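Long-range contact in LPXTG-motif cell wall anchor domain protein (Mobiluncus mulieris, PDB 5U5O), which probably mediates adhesion of the bacterium as part of a giant cell-wall-anchored surface protein built from Ig-like domains with intramolecular cross-links: residues E40-A45 and W127-Y132. Sequence-based numbering, arbitrary orientation.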
ATOM      1  N   GLU A  40      11.447  34.502  19.066  1.00 12.41           N
ATOM      2  CA  GLU A  40      11.362  35.372  17.882  1.00 12.04           C
ATOM      3  C   GLU A  40      12.694  36.076  17.688  1.00 12.28           C
ATOM      4  O   GLU A  40      13.302  36.570  18.646  1.00 14.15           O
ATOM      5  CB  GLU A  40      10.229  36.385  18.023  1.00 12.84           C
ATOM      6  CG  GLU A  40       8.846  35.746  18.030  1.00 13.97           C
ATOM      7  CD  GLU A  40       7.702  36.729  18.211  1.00 15.18           C
ATOM      8  OE1 GLU A  40       7.888  37.956  18.116  1.00 19.56           O
ATOM      9  OE2 GLU A  40       6.580  36.251  18.451  1.00 17.92           O
ATOM     10  N   GLY A  41      13.154  36.098  16.441  1.00 12.27           N
ATOM     11  CA  GLY A  41      14.422  36.692  16.066  1.00 12.69           C
ATOM     12  C   GLY A  41      15.608  35.755  16.024  1.00 13.04           C
ATOM     13  O   GLY A  41      16.658  36.123  15.505  1.00 15.51           O
ATOM     14  N   LYS A  42      15.491  34.567  16.613  1.00 13.19           N
ATOM     15  CA  LYS A  42      16.555  33.576  16.514  1.00 13.00           C
ATOM     16  C   LYS A  42      16.382  32.731  15.254  1.00 12.73           C
ATOM     17  O   LYS A  42      15.258  32.496  14.806  1.00 13.96           O
ATOM     18  CB  LYS A  42      16.605  32.690  17.768  1.00 13.16           C
ATOM     19  CG  LYS A  42      17.007  33.470  19.036  1.00 14.94           C
ATOM     20  CD  LYS A  42      17.619  32.629  20.153  1.00 14.91           C
ATOM     21  CE  LYS A  42      19.105  32.332  19.934  1.00 14.92           C
ATOM     22  NZ  LYS A  42      19.692  31.475  21.000  1.00 15.32           N
ATOM     23  N   THR A  43      17.507  32.210  14.783  1.00 13.07           N
ATOM     24  CA  THR A  43      17.564  31.366  13.604  1.00 13.72           C
ATOM     25  C   THR A  43      17.900  29.942  14.005  1.00 14.26           C
ATOM     26  O   THR A  43      18.999  29.657  14.432  1.00 18.50           O
ATOM     27  CB  THR A  43      18.582  31.873  12.567  1.00 15.84           C
ATOM     28  OG1 THR A  43      18.211  33.196  12.185  1.00 17.50           O
ATOM     29  CG2 THR A  43      18.600  30.952  11.325  1.00 16.68           C
ATOM     30  N   TYR A  44      16.937  29.056  13.811  1.00 13.94           N
ATOM     31  CA  TYR A  44      17.051  27.641  14.118  1.00 13.99           C
ATOM     32  C   TYR A  44      17.267  26.869  12.822  1.00 14.02           C
ATOM     33  O   TYR A  44      16.949  27.365  11.713  1.00 16.31           O
ATOM     34  CB  TYR A  44      15.747  27.138  14.730  1.00 13.73           C
ATOM     35  CG  TYR A  44      15.414  27.804  16.041  1.00 12.46           C
ATOM     36  CD1 TYR A  44      14.808  29.047  16.082  1.00 12.73           C
ATOM     37  CD2 TYR A  44      15.650  27.162  17.254  1.00 12.51           C
ATOM     38  CE1 TYR A  44      14.507  29.671  17.293  1.00 13.53           C
ATOM     39  CE2 TYR A  44      15.328  27.771  18.462  1.00 12.55           C
ATOM     40  CZ  TYR A  44      14.752  29.019  18.475  1.00 13.24           C
ATOM     41  OH  TYR A  44      14.446  29.686  19.650  1.00 15.60           O
ATOM     42  N   ALA A  45      17.819  25.670  12.941  1.00 14.65           N
ATOM     43  CA  ALA A  45      17.806  24.710  11.831  1.00 14.90           C
ATOM     44  C   ALA A  45      16.805  23.628  12.175  1.00 14.01           C
ATOM     45  O   ALA A  45      16.704  23.166  13.315  1.00 15.96           O
ATOM     46  CB  ALA A  45      19.179  24.100  11.589  1.00 15.54           C
ATOM     47  N   TRP A 127      17.303  22.473  15.952  1.00 13.85           N
ATOM     48  CA  TRP A 127      18.658  22.813  16.365  1.00 13.23           C
ATOM     49  C   TRP A 127      18.684  24.310  16.688  1.00 12.69           C
ATOM     50  O   TRP A 127      18.267  25.148  15.878  1.00 15.41           O
ATOM     51  CB  TRP A 127      19.681  22.506  15.264  1.00 14.47           C
ATOM     52  CG  TRP A 127      19.843  21.062  14.909  1.00 16.50           C
ATOM     53  CD1 TRP A 127      19.007  20.312  14.131  1.00 16.13           C
ATOM     54  CD2 TRP A 127      20.938  20.209  15.256  1.00 17.27           C
ATOM     55  NE1 TRP A 127      19.497  19.045  14.004  1.00 16.92           N
ATOM     56  CE2 TRP A 127      20.687  18.949  14.671  1.00 17.51           C
ATOM     57  CE3 TRP A 127      22.110  20.384  16.007  1.00 18.84           C
ATOM     58  CZ2 TRP A 127      21.554  17.868  14.817  1.00 18.85           C
ATOM     59  CZ3 TRP A 127      22.970  19.308  16.154  1.00 20.95           C
ATOM     60  CH2 TRP A 127      22.685  18.061  15.563  1.00 21.37           C
ATOM     61  N   ALA A 128      19.177  24.659  17.878  1.00 13.31           N
ATOM     62  CA  ALA A 128      19.309  26.071  18.251  1.00 12.34           C
ATOM     63  C   ALA A 128      20.419  26.768  17.471  1.00 14.04           C
ATOM     64  O   ALA A 128      21.365  26.142  17.001  1.00 15.56           O
ATOM     65  CB  ALA A 128      19.570  26.226  19.741  1.00 12.67           C
ATOM     66  N   GLU A 129      20.284  28.077  17.372  1.00 14.25           N
ATOM     67  CA  GLU A 129      21.275  28.916  16.707  1.00 14.80           C
ATOM     68  C   GLU A 129      22.687  28.631  17.300  1.00 14.97           C
ATOM     69  O   GLU A 129      22.844  28.471  18.513  1.00 17.78           O
ATOM     70  CB  GLU A 129      20.879  30.385  16.888  1.00 14.38           C
ATOM     71  CG  GLU A 129      21.613  31.347  15.977  1.00 15.19           C
ATOM     72  CD  GLU A 129      21.163  32.785  16.135  1.00 18.77           C
ATOM     73  OE1 GLU A 129      19.945  33.051  16.185  1.00 19.24           O
ATOM     74  OE2 GLU A 129      22.044  33.671  16.204  1.00 29.66           O
ATOM     75  N   GLY A 130      23.665  28.459  16.412  1.00 15.75           N
ATOM     76  CA  GLY A 130      25.059  28.235  16.796  1.00 20.75           C
ATOM     77  C   GLY A 130      25.484  26.813  17.126  1.00 21.12           C
ATOM     78  O   GLY A 130      26.668  26.574  17.398  1.00 24.58           O
ATOM     79  N   THR A 131      24.545  25.866  17.108  1.00 20.13           N
ATOM     80  CA  THR A 131      24.822  24.480  17.525  1.00 20.70           C
ATOM     81  C   THR A 131      25.161  23.540  16.360  1.00 22.48           C
ATOM     82  O   THR A 131      25.460  22.362  16.572  1.00 24.19           O
ATOM     83  CB  THR A 131      23.641  23.883  18.314  1.00 18.79           C
ATOM     84  OG1 THR A 131      22.492  23.743  17.462  1.00 19.44           O
ATOM     85  CG2 THR A 131      23.291  24.758  19.526  1.00 18.67           C
ATOM     86  N   TYR A 132      25.120  24.065  15.138  1.00 23.92           N
ATOM     87  CA  TYR A 132      25.351  23.274  13.930  1.00 26.77           C
ATOM     88  C   TYR A 132      26.492  23.901  13.128  1.00 28.00           C
ATOM     89  O   TYR A 132      26.574  25.120  13.026  1.00 27.47           O
ATOM     90  CB  TYR A 132      24.057  23.151  13.090  1.00 26.00           C
ATOM     91  CG  TYR A 132      23.258  24.436  12.864  1.00 27.09           C
ATOM     92  CD1 TYR A 132      22.336  24.883  13.804  1.00 27.68           C
ATOM     93  CD2 TYR A 132      23.388  25.178  11.680  1.00 30.19           C
ATOM     94  CE1 TYR A 132      21.594  26.041  13.602  1.00 28.63           C
ATOM     95  CE2 TYR A 132      22.646  26.340  11.471  1.00 33.54           C
ATOM     96  CZ  TYR A 132      21.743  26.767  12.430  1.00 32.52           C
ATOM     97  OH  TYR A 132      21.001  27.919  12.244  1.00 31.75           O
TER
HETATM   98  O   HOH W   1      18.921  35.130  13.863  1.00 24.54           O
HETATM   99  O   HOH W   2      21.667  29.426  20.670  1.00 22.42           O
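One face of the Tyr132 ring is covered by the methyl of Ala45, whose CB sits 3.8 Å from the ring centroid in a CH-pi contact, 15° off the normal. At the rim of this ring, near its plane, lies Thr43 O. With CG set between the backbone N and the carbonyl carbon (chi1 46°), the ring lies against Ala45. The Trp127 indole has Ala45 O and Thr131 OG1 at its edge, in plane, and its side chain packs on Pro142 and Pro148. The Tyr44 ring passes obliquely by Trp127 O and Ala128 CA, and its hydroxyl bonds to Glu39 N.

Ala45 and Trp127 form an antiparallel hydrogen-bonded pair. Ala45 N meets a lone pair of Trp127 O at 3.0 Å. Trp127 N meets Ala45 O at 2.8 Å, nearly along the C=O axis. Glu129 has CG anti to the backbone N and runs extended, so its OE1 takes Thr43 N at 2.9 Å in an almost straight bond (172°), from above the carboxylate plane. One water joins this OE1 to Gly41 O and Thr43 OG1. Another links Lys42 NZ to Glu129 O.

Thr131 N closes the type II turn on Ala128 O, with Gly130 at positive phi, and Thr131 OG1 bonds to the same oxygen at 2.7 Å. The turn links strand 118-127 to strand 132-135 at one end of the Ig-like T-Q ester bond domain, where strand 43-52 pairs with 118-127.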